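Local atomic coordinates of chintase (Rhizomucor miehei, PDB entry 5YUQ), a protein that catalyses the hydrolysis of chitin, as a family 18 glycoside hydrolase built on a TIM barrel. Residues A126-L131 against L145-P150; A134-L139 against T172-Y177; P153-D156 against Q160-T163; D213-W218 against V336-K341. One frame throughout, in Å; residues are numbered along the deposited sequence.

Interaction 1: residues A126-L131 against L145-P150; sequences ANYLKL and LTTAVP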
# COMPACT_ATOMS: atom_id res chain seq x y z
N ALA A 126 4.31 -19.45 6.41
CA ALA A 126 5.48 -20.01 7.08
C ALA A 126 6.73 -19.83 6.21
O ALA A 126 7.82 -19.55 6.71
CB ALA A 126 5.25 -21.49 7.39
N ASN A 127 6.56 -20.01 4.90
CA ASN A 127 7.67 -19.91 3.97
C ASN A 127 8.15 -18.47 3.82
O ASN A 127 9.33 -18.22 3.62
CB ASN A 127 7.29 -20.48 2.60
CG ASN A 127 7.16 -21.99 2.61
OD1 ASN A 127 7.64 -22.66 3.53
ND2 ASN A 127 6.52 -22.53 1.59
N TYR A 128 7.21 -17.54 3.92
CA TYR A 128 7.53 -16.11 3.90
C TYR A 128 8.43 -15.79 5.07
O TYR A 128 9.44 -15.09 4.93
CB TYR A 128 6.24 -15.31 4.04
CG TYR A 128 6.21 -13.92 3.44
CD1 TYR A 128 7.26 -13.40 2.69
CD2 TYR A 128 5.09 -13.13 3.62
CE1 TYR A 128 7.17 -12.11 2.13
CE2 TYR A 128 4.99 -11.86 3.07
CZ TYR A 128 6.04 -11.36 2.34
OH TYR A 128 5.91 -10.10 1.80
N LEU A 129 8.08 -16.30 6.25
CA LEU A 129 8.93 -16.09 7.42
C LEU A 129 10.29 -16.75 7.23
O LEU A 129 11.32 -16.16 7.58
CB LEU A 129 8.25 -16.61 8.69
CG LEU A 129 9.06 -16.43 9.98
CD1 LEU A 129 9.50 -14.98 10.13
CD2 LEU A 129 8.24 -16.86 11.17
N LYS A 130 10.30 -17.95 6.65
CA LYS A 130 11.56 -18.62 6.37
C LYS A 130 12.43 -17.74 5.48
O LYS A 130 13.64 -17.64 5.69
CB LYS A 130 11.32 -19.97 5.68
CG LYS A 130 12.44 -20.95 5.94
CD LYS A 130 12.12 -22.33 5.40
CE LYS A 130 13.22 -23.32 5.79
NZ LYS A 130 13.23 -24.56 4.96
N LEU A 131 11.81 -17.09 4.51
CA LEU A 131 12.53 -16.16 3.65
C LEU A 131 13.15 -15.01 4.44
O LEU A 131 14.32 -14.68 4.24
CB LEU A 131 11.61 -15.63 2.56
CG LEU A 131 12.18 -14.53 1.66
CD1 LEU A 131 13.43 -15.01 0.96
CD2 LEU A 131 11.11 -14.12 0.66
N LEU A 145 14.63 -4.93 7.18
CA LEU A 145 13.75 -5.90 6.55
C LEU A 145 12.33 -5.55 6.93
O LEU A 145 11.95 -5.55 8.10
CB LEU A 145 14.08 -7.33 6.98
CG LEU A 145 15.47 -7.84 6.58
CD1 LEU A 145 15.72 -9.23 7.14
CD2 LEU A 145 15.61 -7.85 5.07
N THR A 146 11.53 -5.22 5.93
CA THR A 146 10.15 -4.87 6.17
C THR A 146 9.26 -5.61 5.20
O THR A 146 9.73 -6.21 4.23
CB THR A 146 9.88 -3.35 6.04
OG1 THR A 146 10.19 -2.92 4.71
CG2 THR A 146 10.72 -2.57 7.04
N THR A 147 7.97 -5.57 5.48
CA THR A 147 7.00 -6.19 4.60
C THR A 147 5.78 -5.29 4.51
O THR A 147 5.38 -4.68 5.50
CB THR A 147 6.61 -7.62 5.08
OG1 THR A 147 5.56 -8.14 4.26
CG2 THR A 147 6.14 -7.59 6.52
N ALA A 148 5.24 -5.14 3.30
CA ALA A 148 3.98 -4.43 3.11
C ALA A 148 2.88 -5.46 3.22
O ALA A 148 2.90 -6.48 2.54
CB ALA A 148 3.94 -3.75 1.76
N VAL A 149 1.91 -5.19 4.09
CA VAL A 149 0.94 -6.21 4.49
C VAL A 149 -0.51 -5.77 4.30
O VAL A 149 -0.80 -4.57 4.29
CB VAL A 149 1.16 -6.59 5.97
CG1 VAL A 149 2.61 -6.98 6.21
CG2 VAL A 149 0.77 -5.44 6.88
N PRO A 150 -1.43 -6.73 4.14
CA PRO A 150 -2.85 -6.41 4.03
C PRO A 150 -3.44 -6.00 5.38
O PRO A 150 -2.73 -5.96 6.39
CB PRO A 150 -3.48 -7.72 3.55
CG PRO A 150 -2.53 -8.79 4.03
CD PRO A 150 -1.16 -8.17 3.95
O HOH W 1 3.40 -9.18 2.04
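The phenol ring of Tyr128 comes to Thr147 at a slant, with OG1 of the threonine approaching the hydroxyl end of the ring, while water 1 sits at the edge in the ring plane. Aromatic neighbours pack about the rest of the ring: Trp106 meets it edge-to-face, and the rings of Phe154 and Phe132 meet it with their planes inclined at about 60° and 40°. The approach to the strand is confined to the end of the ring. Tyr128 OH lies 3.2 Å from Thr147 OG1, and Tyr128 CZ is 3.8 Å from the same oxygen. Thr147 has a firmer polar partner in the carbonyl of Leu104, and the tyrosine hydroxyl is bonded to the backbone N of Trp106. Water 1 carries the contact further along the strand: it lies 2.7 Å from Tyr128 OH and donates to Ala148 O at 2.8 Å. With chi1 of -153°, the ring of Tyr128 swings out beside its own carbonyl carbon and spans a backbone gap of 10.0 Å between the CA atoms of Tyr128 and Thr147. Tyrosine suits this place because its length crosses that gap and its hydroxyl finds polar company inside a buried layer; threonine offers a small oxygen to meet it. Helix 124-139 thus lies over strand 144-149 in the unit made with strand 101-105, one beta-alpha-beta step of the barrel wall, while Leu131 on the same helix packs against neighbouring helix 80-97.

Interaction 2: residues A134-L139 against T172-Y177; sequences ALREKL and TVDAFY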
# COMPACT_ATOMS: atom_id res chain seq x y z
N ALA A 134 16.11 -16.25 6.40
CA ALA A 134 17.27 -16.46 5.54
C ALA A 134 17.93 -15.13 5.18
O ALA A 134 19.15 -15.01 5.19
CB ALA A 134 16.86 -17.20 4.29
N LEU A 135 17.11 -14.12 4.87
CA LEU A 135 17.66 -12.80 4.56
C LEU A 135 18.34 -12.19 5.77
O LEU A 135 19.41 -11.60 5.64
CB LEU A 135 16.57 -11.86 4.04
CG LEU A 135 15.94 -12.28 2.71
CD1 LEU A 135 14.72 -11.45 2.43
CD2 LEU A 135 16.95 -12.13 1.59
N ARG A 136 17.74 -12.33 6.94
CA ARG A 136 18.33 -11.79 8.16
C ARG A 136 19.68 -12.44 8.44
O ARG A 136 20.64 -11.76 8.80
CB ARG A 136 17.40 -11.98 9.36
CG ARG A 136 18.01 -11.51 10.68
CD ARG A 136 18.26 -10.01 10.67
NE ARG A 136 16.99 -9.27 10.71
CZ ARG A 136 16.83 -8.02 10.30
NH1 ARG A 136 17.85 -7.35 9.77
NH2 ARG A 136 15.65 -7.44 10.40
N GLU A 137 19.75 -13.76 8.26
CA GLU A 137 20.99 -14.47 8.52
C GLU A 137 22.08 -14.04 7.53
O GLU A 137 23.23 -13.86 7.92
CB GLU A 137 20.77 -15.99 8.45
CG GLU A 137 21.94 -16.82 8.99
CD GLU A 137 23.05 -16.97 7.97
OE1 GLU A 137 22.74 -17.05 6.77
OE2 GLU A 137 24.24 -17.00 8.38
N LYS A 138 21.71 -13.87 6.27
CA LYS A 138 22.71 -13.53 5.26
C LYS A 138 23.11 -12.06 5.22
O LYS A 138 24.26 -11.74 4.90
CB LYS A 138 22.28 -14.02 3.87
CG LYS A 138 22.73 -15.45 3.62
CD LYS A 138 21.86 -16.18 2.63
CE LYS A 138 22.14 -17.67 2.69
NZ LYS A 138 23.60 -17.95 2.62
N LEU A 139 22.18 -11.17 5.55
CA LEU A 139 22.43 -9.73 5.45
C LEU A 139 22.78 -9.07 6.79
O LEU A 139 23.37 -7.99 6.81
CB LEU A 139 21.23 -9.02 4.81
CG LEU A 139 20.90 -9.47 3.39
CD1 LEU A 139 19.54 -8.95 2.96
CD2 LEU A 139 21.98 -8.99 2.42
N THR A 172 12.09 -11.08 13.81
CA THR A 172 12.92 -11.15 12.61
C THR A 172 12.73 -9.94 11.73
O THR A 172 13.69 -9.39 11.19
CB THR A 172 12.60 -12.41 11.77
OG1 THR A 172 12.75 -13.57 12.59
CG2 THR A 172 13.53 -12.51 10.57
N VAL A 173 11.48 -9.52 11.59
CA VAL A 173 11.12 -8.44 10.67
C VAL A 173 11.08 -7.11 11.41
O VAL A 173 10.49 -7.01 12.49
CB VAL A 173 9.76 -8.74 10.00
CG1 VAL A 173 9.29 -7.54 9.15
CG2 VAL A 173 9.85 -10.00 9.16
N ASP A 174 11.70 -6.09 10.83
CA ASP A 174 11.77 -4.81 11.52
C ASP A 174 10.43 -4.09 11.59
O ASP A 174 10.08 -3.53 12.62
CB ASP A 174 12.83 -3.91 10.87
CG ASP A 174 14.21 -4.48 11.00
OD1 ASP A 174 14.63 -4.74 12.16
OD2 ASP A 174 14.86 -4.74 9.97
N ALA A 175 9.68 -4.10 10.49
CA ALA A 175 8.43 -3.35 10.45
C ALA A 175 7.47 -3.92 9.45
O ALA A 175 7.87 -4.51 8.44
CB ALA A 175 8.69 -1.86 10.15
N PHE A 176 6.19 -3.71 9.74
CA PHE A 176 5.10 -4.24 8.93
C PHE A 176 4.30 -3.04 8.46
O PHE A 176 3.69 -2.33 9.27
CB PHE A 176 4.23 -5.16 9.78
CG PHE A 176 4.95 -6.38 10.30
CD1 PHE A 176 5.86 -6.28 11.34
CD2 PHE A 176 4.71 -7.63 9.75
CE1 PHE A 176 6.54 -7.39 11.82
CE2 PHE A 176 5.37 -8.76 10.23
CZ PHE A 176 6.29 -8.65 11.27
N TYR A 177 4.33 -2.79 7.15
CA TYR A 177 3.70 -1.61 6.59
C TYR A 177 2.27 -1.95 6.17
O TYR A 177 2.08 -2.60 5.15
CB TYR A 177 4.46 -1.13 5.35
CG TYR A 177 5.87 -0.59 5.58
CD1 TYR A 177 6.46 -0.60 6.84
CD2 TYR A 177 6.60 -0.07 4.52
CE1 TYR A 177 7.75 -0.11 7.03
CE2 TYR A 177 7.89 0.42 4.70
CZ TYR A 177 8.45 0.40 5.96
OH TYR A 177 9.72 0.89 6.13
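NH2 of Arg136 serves two acceptors at once: it donates to Thr172 O at 2.9 Å and to Asp174 OD2 at 2.8 Å, the second bond forming a salt bridge. Both oxygens lie at the edge of the guanidinium, close to its plane, where the N-H bonds point. The donor reaches the Thr172 carbonyl almost end-on, with a C=O...N angle of 163°, and NE adds a weak bond to the same oxygen at 3.3 Å. Asp174 is approached differently, for OD2 is met from above the carboxylate plane and the two flat groups stand 64° apart. The arginine chain first leaves the helix with chi1 at 176° and then bends at chi2 and chi3, which curls the guanidinium toward the loop; on the way its CB passes 4.1 Å from Thr172 CG2. NH1 is held by the carbonyls of Gly140 and Thr143, and Asp174 OD2 also accepts from Leu145 N, so the cation is fixed from several sides and the carboxylate probably favours its charged form. Arginine suits the position because its several N-H groups can collect carbonyls as well as a carboxylate. These bonds tie the C-terminal turn of helix 124-139 to the entries of strands 144-149 and 175-178, at the N-terminal end of the barrel strands, the side of a TIM barrel remote from the catalytic face.

Interaction 3: residues P153-D156 against Q160-T163; sequences PFND and QPST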
# COMPACT_ATOMS: atom_id res chain seq x y z
N PRO A 153 -3.88 -9.99 9.41
CA PRO A 153 -2.69 -10.84 9.39
C PRO A 153 -2.63 -11.88 8.28
O PRO A 153 -3.65 -12.36 7.88
CB PRO A 153 -2.69 -11.51 10.79
CG PRO A 153 -3.38 -10.57 11.64
CD PRO A 153 -4.39 -9.78 10.75
N PHE A 154 -1.43 -12.23 7.86
CA PHE A 154 -1.23 -13.18 6.76
C PHE A 154 -2.06 -14.45 6.91
O PHE A 154 -2.25 -14.97 8.02
CB PHE A 154 0.23 -13.61 6.71
CG PHE A 154 1.19 -12.49 6.42
CD1 PHE A 154 1.00 -11.65 5.32
CD2 PHE A 154 2.29 -12.28 7.23
CE1 PHE A 154 1.90 -10.62 5.06
CE2 PHE A 154 3.20 -11.27 6.97
CZ PHE A 154 3.00 -10.45 5.88
N ASN A 155 -2.55 -14.94 5.77
CA ASN A 155 -3.38 -16.15 5.75
C ASN A 155 -2.67 -17.40 6.24
O ASN A 155 -1.50 -17.64 5.93
CB ASN A 155 -3.89 -16.42 4.34
CG ASN A 155 -4.99 -15.48 3.93
OD1 ASN A 155 -5.50 -14.70 4.74
ND2 ASN A 155 -5.38 -15.55 2.66
N ASP A 156 -3.41 -18.21 6.98
CA ASP A 156 -2.87 -19.49 7.42
C ASP A 156 -3.06 -20.55 6.35
O ASP A 156 -3.36 -20.24 5.19
CB ASP A 156 -3.47 -19.91 8.77
CG ASP A 156 -4.97 -20.17 8.70
OD1 ASP A 156 -5.53 -20.36 7.60
OD2 ASP A 156 -5.59 -20.20 9.78
N GLN A 160 -7.22 -18.40 5.99
CA GLN A 160 -7.86 -17.59 6.94
C GLN A 160 -6.84 -16.66 7.61
O GLN A 160 -5.77 -17.12 7.91
CB GLN A 160 -8.51 -18.36 8.02
CG GLN A 160 -9.51 -19.38 7.52
CD GLN A 160 -10.68 -18.75 6.73
OE1 GLN A 160 -11.00 -19.18 5.67
NE2 GLN A 160 -11.27 -17.77 7.28
N PRO A 161 -7.18 -15.39 7.84
CA PRO A 161 -6.18 -14.54 8.50
C PRO A 161 -5.73 -15.15 9.83
O PRO A 161 -6.57 -15.60 10.63
CB PRO A 161 -6.93 -13.25 8.77
CG PRO A 161 -7.95 -13.19 7.66
CD PRO A 161 -8.38 -14.63 7.46
N SER A 162 -4.42 -15.16 10.06
CA SER A 162 -3.87 -15.71 11.29
C SER A 162 -4.36 -14.92 12.51
O SER A 162 -4.47 -13.70 12.47
CB SER A 162 -2.34 -15.70 11.20
OG SER A 162 -1.90 -16.55 10.15
N THR A 163 -4.69 -15.64 13.58
CA THR A 163 -5.12 -14.99 14.82
C THR A 163 -3.98 -15.01 15.82
O THR A 163 -4.03 -14.35 16.86
CB THR A 163 -6.37 -15.67 15.42
OG1 THR A 163 -6.09 -17.05 15.67
CG2 THR A 163 -7.55 -15.57 14.46
O HOH W 2 -6.59 -18.30 11.45
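Asp156 turns its carboxylate to Gln160 by placing CG between its own backbone N and carbonyl carbon (chi1 64°), whereas Ser162, with chi1 of -63°, folds OG back beside its N. The first torsion lets Asp156 OD1 accept from Gln160 N at 3.0 Å, the donor lying above the carboxylate plane, while Asp156 N returns a bond to Gln160 O at 2.8 Å. OD1 also receives Asn158 N from the intervening turn. Backbone pairing brings Ser162 N to Phe154 O at 3.0 Å, and the serine torsion adds OG to the same oxygen at 2.7 Å; Ser162 has two conformers and the OG bond belongs to one, so it is the less certain. Asn155 and Pro161 form a single non-hydrogen-bonded antiparallel bridge; proline fits there since that position asks for no N-H. A CA-H...O contact supports it, Asn155 CA lying 3.4 Å from Gln160 O. Water 2 donates to Asp156 OD2 and Pro161 O, joining the two sides of the loop again. Pro153 CB rests 3.3 Å from Ser162 O. This tight turn lies between strand 144-149 and helix 168-172, with Asn155 bonded to Asn110, Pro153 on helix 211-220 and Phe154 reaching inward to Val149.

Interaction 4: residues D213-W218 against V336-K341; sequences DAVKAW and VDYAKK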
# COMPACT_ATOMS: atom_id res chain seq x y z
N ASP A 213 -9.00 -0.87 12.49
CA ASP A 213 -9.28 -2.30 12.60
C ASP A 213 -8.06 -3.13 12.22
O ASP A 213 -7.77 -4.16 12.84
CB ASP A 213 -10.48 -2.68 11.73
CG ASP A 213 -11.78 -2.11 12.25
OD1 ASP A 213 -12.32 -2.65 13.23
OD2 ASP A 213 -12.27 -1.11 11.68
N ALA A 214 -7.34 -2.68 11.20
CA ALA A 214 -6.14 -3.38 10.75
C ALA A 214 -5.06 -3.37 11.83
O ALA A 214 -4.46 -4.40 12.13
CB ALA A 214 -5.62 -2.75 9.46
N VAL A 215 -4.81 -2.19 12.41
CA VAL A 215 -3.81 -2.07 13.46
C VAL A 215 -4.19 -2.97 14.62
O VAL A 215 -3.35 -3.71 15.14
CB VAL A 215 -3.68 -0.60 13.92
CG1 VAL A 215 -2.99 -0.50 15.26
CG2 VAL A 215 -2.93 0.20 12.87
N LYS A 216 -5.46 -2.94 15.01
CA LYS A 216 -5.91 -3.77 16.13
C LYS A 216 -5.75 -5.25 15.81
O LYS A 216 -5.35 -6.03 16.67
CB LYS A 216 -7.35 -3.48 16.53
CG LYS A 216 -7.59 -2.07 17.05
CD LYS A 216 -6.64 -1.70 18.15
CE LYS A 216 -6.89 -0.28 18.64
NZ LYS A 216 -8.33 -0.05 18.90
N ALA A 217 -6.05 -5.63 14.58
CA ALA A 217 -5.95 -7.04 14.19
C ALA A 217 -4.50 -7.51 14.21
O ALA A 217 -4.21 -8.62 14.68
CB ALA A 217 -6.56 -7.27 12.81
N TRP A 218 -3.58 -6.68 13.73
CA TRP A 218 -2.17 -7.04 13.69
C TRP A 218 -1.54 -7.09 15.10
O TRP A 218 -0.72 -7.94 15.38
CB TRP A 218 -1.35 -6.24 12.70
CG TRP A 218 -1.50 -6.63 11.29
CD1 TRP A 218 -2.44 -6.11 10.37
CD2 TRP A 218 -0.70 -7.53 10.53
NE1 TRP A 218 -2.23 -6.65 9.16
CE2 TRP A 218 -1.19 -7.54 9.21
CE3 TRP A 218 0.37 -8.36 10.84
CZ2 TRP A 218 -0.64 -8.30 8.25
CZ3 TRP A 218 0.90 -9.09 9.90
CH2 TRP A 218 0.42 -9.07 8.58
N VAL A 336 -2.24 10.44 11.20
CA VAL A 336 -1.00 10.62 11.95
C VAL A 336 -1.28 10.71 13.44
O VAL A 336 -0.59 10.08 14.24
CB VAL A 336 -0.24 11.88 11.48
CG1 VAL A 336 0.88 12.22 12.46
CG2 VAL A 336 0.33 11.66 10.08
N ASP A 337 -2.32 11.46 13.81
CA ASP A 337 -2.71 11.58 15.21
C ASP A 337 -3.02 10.20 15.79
O ASP A 337 -2.61 9.86 16.90
CB ASP A 337 -3.94 12.49 15.37
CG ASP A 337 -3.67 13.94 14.96
OD1 ASP A 337 -2.51 14.39 14.98
OD2 ASP A 337 -4.66 14.64 14.63
N TYR A 338 -3.75 9.40 15.01
CA TYR A 338 -4.06 8.04 15.40
C TYR A 338 -2.80 7.19 15.58
O TYR A 338 -2.65 6.47 16.57
CB TYR A 338 -4.97 7.38 14.36
CG TYR A 338 -5.23 5.93 14.67
CD1 TYR A 338 -6.25 5.55 15.53
CD2 TYR A 338 -4.43 4.93 14.12
CE1 TYR A 338 -6.48 4.21 15.84
CE2 TYR A 338 -4.65 3.60 14.42
CZ TYR A 338 -5.67 3.24 15.27
OH TYR A 338 -5.88 1.92 15.57
N ALA A 339 -1.89 7.28 14.61
CA ALA A 339 -0.67 6.49 14.65
C ALA A 339 0.16 6.84 15.88
O ALA A 339 0.71 5.95 16.53
CB ALA A 339 0.14 6.70 13.39
N LYS A 340 0.24 8.12 16.21
CA LYS A 340 1.00 8.54 17.39
C LYS A 340 0.35 8.06 18.69
O LYS A 340 1.04 7.61 19.60
CB LYS A 340 1.20 10.06 17.37
CG LYS A 340 2.05 10.54 16.21
CD LYS A 340 2.10 12.07 16.12
CE LYS A 340 2.81 12.68 17.32
NZ LYS A 340 4.28 12.53 17.22
N LYS A 341 -0.98 8.13 18.75
CA LYS A 341 -1.72 7.69 19.93
C LYS A 341 -1.57 6.20 20.18
O LYS A 341 -1.49 5.74 21.32
CB LYS A 341 -3.21 8.05 19.78
CG LYS A 341 -4.07 7.56 20.93
CD LYS A 341 -5.42 8.28 20.96
CE LYS A 341 -6.38 7.62 21.94
NZ LYS A 341 -6.58 6.18 21.63
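Tyr338 pushes its hydroxyl end into the flank of Val215, the two side chains coming from opposite directions across the gap between their helices. Its OH lies 3.7 Å from Val215 CB and 3.8 Å from Val215 CG1, and the other methyl, CG2, stands 4.1 Å from Tyr338 CE2, near the ring plane and at its edge. Lys216 adds a lesser touch, its CE passing 3.9 Å from Tyr338 OH. In Tyr338, chi1 of 175° sends the ring straight out from the helix toward its partner, and in Lys216 bends at chi2 and chi4 draw the aliphatic chain round toward the phenol. Farther out, the side-chain oxygen of Asn212, just before the 213-218 segment, accepts a hydrogen bond from Tyr338 OH and a weak one from Lys216 NZ. Val215 touches both Ile178 of strand 175-178 and Tyr338 of helix 329-341, so a compact branched residue serves a barrel strand and a neighbouring helix together. The contact is narrow, burying 117 Å² in all, with the helix backbones well separated: the CA atoms of Val215 and Ala339 are 9.2 Å apart, a gap that a long tyrosine is suited to span. Chemically, then, helices 211-220 and 329-341 meet through van der Waals packing of the ring edge and hydroxyl end of Tyr338 on the branched side chain of Val215, while the buried phenol satisfies its polar end at Asn212 and the lysine contributes mainly its methylenes.

In the fold
From the N terminus, helix 124-139 supplies the first partner of two contacts. Interaction 1 closes the short loop back to strand 144-149, and interaction 2 runs from the helix's last turns to the start of strand 175-178; their segments alternate along the chain, so the two loops cross. Interaction 3 closes a tight turn nested wholly within the loop of interaction 2 and follows interaction 1 in series. Interaction 4 comes after them all and closes a span of 117 residues between helices 211-220 and 329-341. Trp218 joins the groups physically: it touches Pro153, Val149 and Phe176, and its NE1 probably bonds Pro150 O, linking the loop, two barrel strands and the outer helix layer.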